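Local coordinates for organic hydroperoxide resistance protein (Elizabethkingia anophelis NUHP1, PDB 6D9N) that probably detoxifies organic hydroperoxides, reducing them to alcohols with a pair of redox-active cysteines, as in other members of the OsmC/Ohr family, at residues G61-I74 with L121-T135. Residues are numbered along the deposited sequence; the frame is centred on the assembly and turned at random. Where two conformers were deposited one is given.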
# COMPACT_ATOMS: atom_id res chain seq x y z
N GLY B 61 -0.57 1.94 5.21
CA GLY B 61 0.41 2.66 4.42
C GLY B 61 -0.08 4.02 3.96
O GLY B 61 0.68 4.99 3.96
N TYR B 62 -1.34 4.10 3.51
CA TYR B 62 -1.84 5.37 3.00
C TYR B 62 -1.96 6.39 4.14
O TYR B 62 -1.57 7.56 4.00
CB TYR B 62 -3.17 5.16 2.28
CG TYR B 62 -3.50 6.19 1.20
CD1 TYR B 62 -4.40 5.86 0.17
CD2 TYR B 62 -2.96 7.49 1.21
CE1 TYR B 62 -4.72 6.77 -0.82
CE2 TYR B 62 -3.27 8.40 0.19
CZ TYR B 62 -4.16 8.04 -0.79
OH TYR B 62 -4.53 8.93 -1.78
N SER B 63 -2.53 5.98 5.27
CA SER B 63 -2.63 6.90 6.40
C SER B 63 -1.25 7.41 6.81
O SER B 63 -1.09 8.61 7.03
CB SER B 63 -3.37 6.28 7.57
OG SER B 63 -2.67 5.20 8.14
N ALA B 64 -0.25 6.53 6.85
CA ALA B 64 1.10 6.97 7.20
C ALA B 64 1.73 7.85 6.11
O ALA B 64 2.39 8.84 6.43
CB ALA B 64 1.96 5.74 7.46
N CYS B 65 1.55 7.50 4.84
CA CYS B 65 2.08 8.31 3.75
C CYS B 65 1.49 9.71 3.81
O CYS B 65 2.20 10.73 3.71
CB CYS B 65 1.69 7.64 2.41
SG CYS B 65 2.33 8.54 0.95
N PHE B 66 0.18 9.79 3.97
CA PHE B 66 -0.46 11.09 3.95
C PHE B 66 -0.05 11.91 5.17
O PHE B 66 0.22 13.12 5.06
CB PHE B 66 -1.97 10.92 3.80
CG PHE B 66 -2.65 12.20 3.37
CD1 PHE B 66 -2.83 12.48 2.02
CD2 PHE B 66 -3.04 13.15 4.30
CE1 PHE B 66 -3.44 13.63 1.61
CE2 PHE B 66 -3.62 14.33 3.87
CZ PHE B 66 -3.82 14.57 2.52
N ASP B 67 -0.02 11.30 6.37
CA ASP B 67 0.41 12.04 7.55
C ASP B 67 1.86 12.50 7.42
O ASP B 67 2.18 13.64 7.81
CB ASP B 67 0.25 11.20 8.81
CG ASP B 67 0.31 12.08 10.06
OD1 ASP B 67 -0.54 13.00 10.16
OD2 ASP B 67 1.22 11.90 10.90
N SER B 68 2.74 11.67 6.85
CA SER B 68 4.13 12.08 6.66
C SER B 68 4.22 13.27 5.70
O SER B 68 4.91 14.27 5.97
CB SER B 68 4.92 10.90 6.11
OG SER B 68 6.26 11.30 5.90
N ALA B 69 3.49 13.21 4.58
CA ALA B 69 3.49 14.30 3.61
C ALA B 69 2.92 15.56 4.22
O ALA B 69 3.46 16.66 4.04
CB ALA B 69 2.67 13.88 2.38
N LEU B 70 1.83 15.44 4.99
CA LEU B 70 1.22 16.58 5.66
C LEU B 70 2.21 17.25 6.61
O LEU B 70 2.30 18.48 6.66
CB LEU B 70 -0.02 16.06 6.38
CG LEU B 70 -0.81 17.12 7.15
CD1 LEU B 70 -1.27 18.24 6.24
CD2 LEU B 70 -1.98 16.43 7.82
N ASN B 71 2.96 16.45 7.38
CA ASN B 71 3.93 17.04 8.30
C ASN B 71 5.08 17.68 7.55
O ASN B 71 5.58 18.73 7.99
CB ASN B 71 4.35 16.01 9.34
CG ASN B 71 3.33 15.92 10.43
OD1 ASN B 71 3.46 16.57 11.47
ND2 ASN B 71 2.23 15.24 10.18
N LEU B 72 5.49 17.13 6.41
CA LEU B 72 6.53 17.81 5.62
C LEU B 72 6.04 19.17 5.14
O LEU B 72 6.78 20.17 5.18
CB LEU B 72 6.93 16.91 4.46
CG LEU B 72 8.06 17.46 3.61
CD1 LEU B 72 9.34 17.81 4.43
CD2 LEU B 72 8.36 16.43 2.50
N VAL B 73 4.80 19.22 4.66
CA VAL B 73 4.22 20.48 4.19
C VAL B 73 4.13 21.49 5.33
O VAL B 73 4.46 22.67 5.17
CB VAL B 73 2.85 20.19 3.54
CG1 VAL B 73 2.04 21.48 3.29
CG2 VAL B 73 3.02 19.42 2.25
N ILE B 74 3.66 21.05 6.50
CA ILE B 74 3.57 21.94 7.67
C ILE B 74 4.93 22.51 8.04
O ILE B 74 5.08 23.72 8.28
CB ILE B 74 2.92 21.17 8.84
CG1 ILE B 74 1.43 20.96 8.58
CG2 ILE B 74 3.17 21.91 10.14
CD1 ILE B 74 0.78 19.96 9.55
N LEU B 121 -3.19 23.08 3.46
CA LEU B 121 -2.21 22.07 3.84
C LEU B 121 -2.54 20.72 3.24
O LEU B 121 -1.65 20.04 2.69
CB LEU B 121 -2.11 21.98 5.37
CG LEU B 121 -1.49 23.22 6.03
CD1 LEU B 121 -1.77 23.14 7.55
CD2 LEU B 121 0.00 23.32 5.73
N ILE B 122 -3.82 20.30 3.29
CA ILE B 122 -4.12 18.97 2.77
C ILE B 122 -4.07 18.94 1.26
O ILE B 122 -3.76 17.90 0.68
CB ILE B 122 -5.45 18.37 3.30
CG1 ILE B 122 -6.69 19.21 2.93
CG2 ILE B 122 -5.33 18.01 4.78
CD1 ILE B 122 -7.92 18.35 2.65
N GLU B 123 -4.41 20.05 0.59
CA GLU B 123 -4.26 20.11 -0.86
C GLU B 123 -2.80 19.85 -1.26
O GLU B 123 -2.53 19.07 -2.18
CB GLU B 123 -4.78 21.47 -1.35
CG GLU B 123 -4.52 21.75 -2.83
CD GLU B 123 -5.08 23.09 -3.30
OE1 GLU B 123 -5.58 23.15 -4.44
OE2 GLU B 123 -5.02 24.09 -2.54
N LYS B 124 -1.85 20.50 -0.57
CA LYS B 124 -0.44 20.26 -0.88
C LYS B 124 -0.04 18.84 -0.52
O LYS B 124 0.69 18.19 -1.28
CB LYS B 124 0.46 21.30 -0.17
CG LYS B 124 0.39 22.67 -0.81
CD LYS B 124 1.20 23.71 -0.05
CE LYS B 124 1.05 25.09 -0.70
NZ LYS B 124 1.48 26.24 0.17
N ALA B 125 -0.45 18.36 0.66
CA ALA B 125 -0.09 17.01 1.07
C ALA B 125 -0.55 15.97 0.06
O ALA B 125 0.14 14.98 -0.19
CB ALA B 125 -0.68 16.72 2.43
N HIS B 126 -1.73 16.19 -0.54
CA HIS B 126 -2.29 15.26 -1.50
C HIS B 126 -1.51 15.22 -2.81
O HIS B 126 -1.61 14.23 -3.54
CB HIS B 126 -3.78 15.60 -1.69
CG HIS B 126 -4.65 14.56 -2.31
ND1 HIS B 126 -4.56 13.20 -2.06
CD2 HIS B 126 -5.76 14.74 -3.09
CE1 HIS B 126 -5.56 12.60 -2.70
NE2 HIS B 126 -6.29 13.50 -3.34
N GLN B 127 -0.69 16.24 -3.10
CA GLN B 127 0.22 16.20 -4.22
C GLN B 127 1.57 15.63 -3.84
O GLN B 127 2.30 15.18 -4.73
CB GLN B 127 0.37 17.61 -4.82
CG GLN B 127 -0.95 18.16 -5.39
CD GLN B 127 -1.56 17.27 -6.53
OE1 GLN B 127 -0.86 16.80 -7.48
NE2 GLN B 127 -2.87 17.00 -6.41
N VAL B 128 1.94 15.65 -2.56
CA VAL B 128 3.25 15.16 -2.13
C VAL B 128 3.24 13.65 -1.94
O VAL B 128 4.17 12.96 -2.37
CB VAL B 128 3.66 15.90 -0.83
CG1 VAL B 128 4.88 15.25 -0.17
CG2 VAL B 128 3.92 17.36 -1.13
N CYS B 129 2.20 13.14 -1.29
CA CYS B 129 2.05 11.73 -0.92
C CYS B 129 2.14 10.79 -2.12
O CYS B 129 1.28 10.85 -3.02
CB CYS B 129 0.68 11.60 -0.25
SG CYS B 129 0.13 9.96 0.17
N PRO B 130 3.10 9.86 -2.15
CA PRO B 130 3.14 8.93 -3.30
C PRO B 130 1.91 8.06 -3.46
O PRO B 130 1.61 7.71 -4.61
CB PRO B 130 4.39 8.08 -3.03
CG PRO B 130 5.29 9.05 -2.35
CD PRO B 130 4.38 9.89 -1.45
N TYR B 131 1.21 7.71 -2.39
CA TYR B 131 0.02 6.87 -2.57
C TYR B 131 -1.06 7.64 -3.30
O TYR B 131 -1.80 7.06 -4.12
CB TYR B 131 -0.54 6.41 -1.25
CG TYR B 131 0.13 5.23 -0.54
CD1 TYR B 131 -0.63 4.16 -0.11
CD2 TYR B 131 1.49 5.21 -0.27
CE1 TYR B 131 -0.05 3.08 0.58
CE2 TYR B 131 2.09 4.17 0.42
CZ TYR B 131 1.31 3.11 0.88
OH TYR B 131 1.86 2.07 1.60
N SER B 132 -1.18 8.95 -3.02
CA SER B 132 -2.12 9.78 -3.77
C SER B 132 -1.73 9.88 -5.23
O SER B 132 -2.59 9.77 -6.11
CB SER B 132 -2.21 11.18 -3.16
OG SER B 132 -2.78 11.12 -1.88
N ASN B 133 -0.45 10.12 -5.52
CA ASN B 133 -0.03 10.16 -6.91
C ASN B 133 -0.21 8.82 -7.61
O ASN B 133 -0.55 8.80 -8.79
CB ASN B 133 1.42 10.64 -6.99
CG ASN B 133 1.54 12.10 -6.58
OD1 ASN B 133 0.77 12.93 -7.07
ND2 ASN B 133 2.48 12.42 -5.70
N ALA B 134 -0.05 7.71 -6.88
CA ALA B 134 -0.15 6.39 -7.53
C ALA B 134 -1.58 6.02 -7.89
O ALA B 134 -1.79 5.18 -8.77
CB ALA B 134 0.43 5.33 -6.58
N THR B 135 -2.57 6.57 -7.19
CA THR B 135 -3.96 6.13 -7.33
C THR B 135 -4.85 7.11 -8.07
O THR B 135 -5.98 6.74 -8.44
CB THR B 135 -4.60 5.83 -5.96
OG1 THR B 135 -4.54 6.98 -5.11
CG2 THR B 135 -3.93 4.60 -5.32
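Y62, V73 and Y131 bury the most surface where helix 61-74 packs against helices 121-128 and 130-135, the helical layer of the OsmC/Ohr fold. The Y62 and Y131 side chains run past one another in opposing senses, their rings 40° apart and meeting obliquely, neither stacked nor edge-to-face. The CB of Y131 sits over one face of the Y62 ring, 3.7 Å from its centroid, a CH-pi contact. With CG anti to the backbone N (chi1 -154°), Y62 is swung along its helix toward helix 130-135, and Y62 OH meets S132 OG at 2.8 Å in a hydrogen bond at the ring edge. S132 OG also pairs with H126 ND1 at 2.7 Å, so one small hydroxyl links a phenol to an imidazole. Next to the tyrosine pair, C65 and C129 face each other, the pair that forms a disulfide in this protein and is probably the redox couple, as in other Ohr enzymes. Both cysteines adopt two conformers, so their spacing is doubtful. At the far end V73 is a knob among L121, K124, A125 and V128: its branched, compact shape spreads two methyls, V73 CG1 reaching L121 CD2 at 3.7 Å. F66 fills a second hole, with the small A125 CB over one ring face. The Y131 hydroxyl bonds to the carbonyl of P54 of the second subunit, while its ring lies over the backbone of G61, where the absence of a side chain lets the phenol come close, Y131 OH standing 3.2 Å from G61 CA.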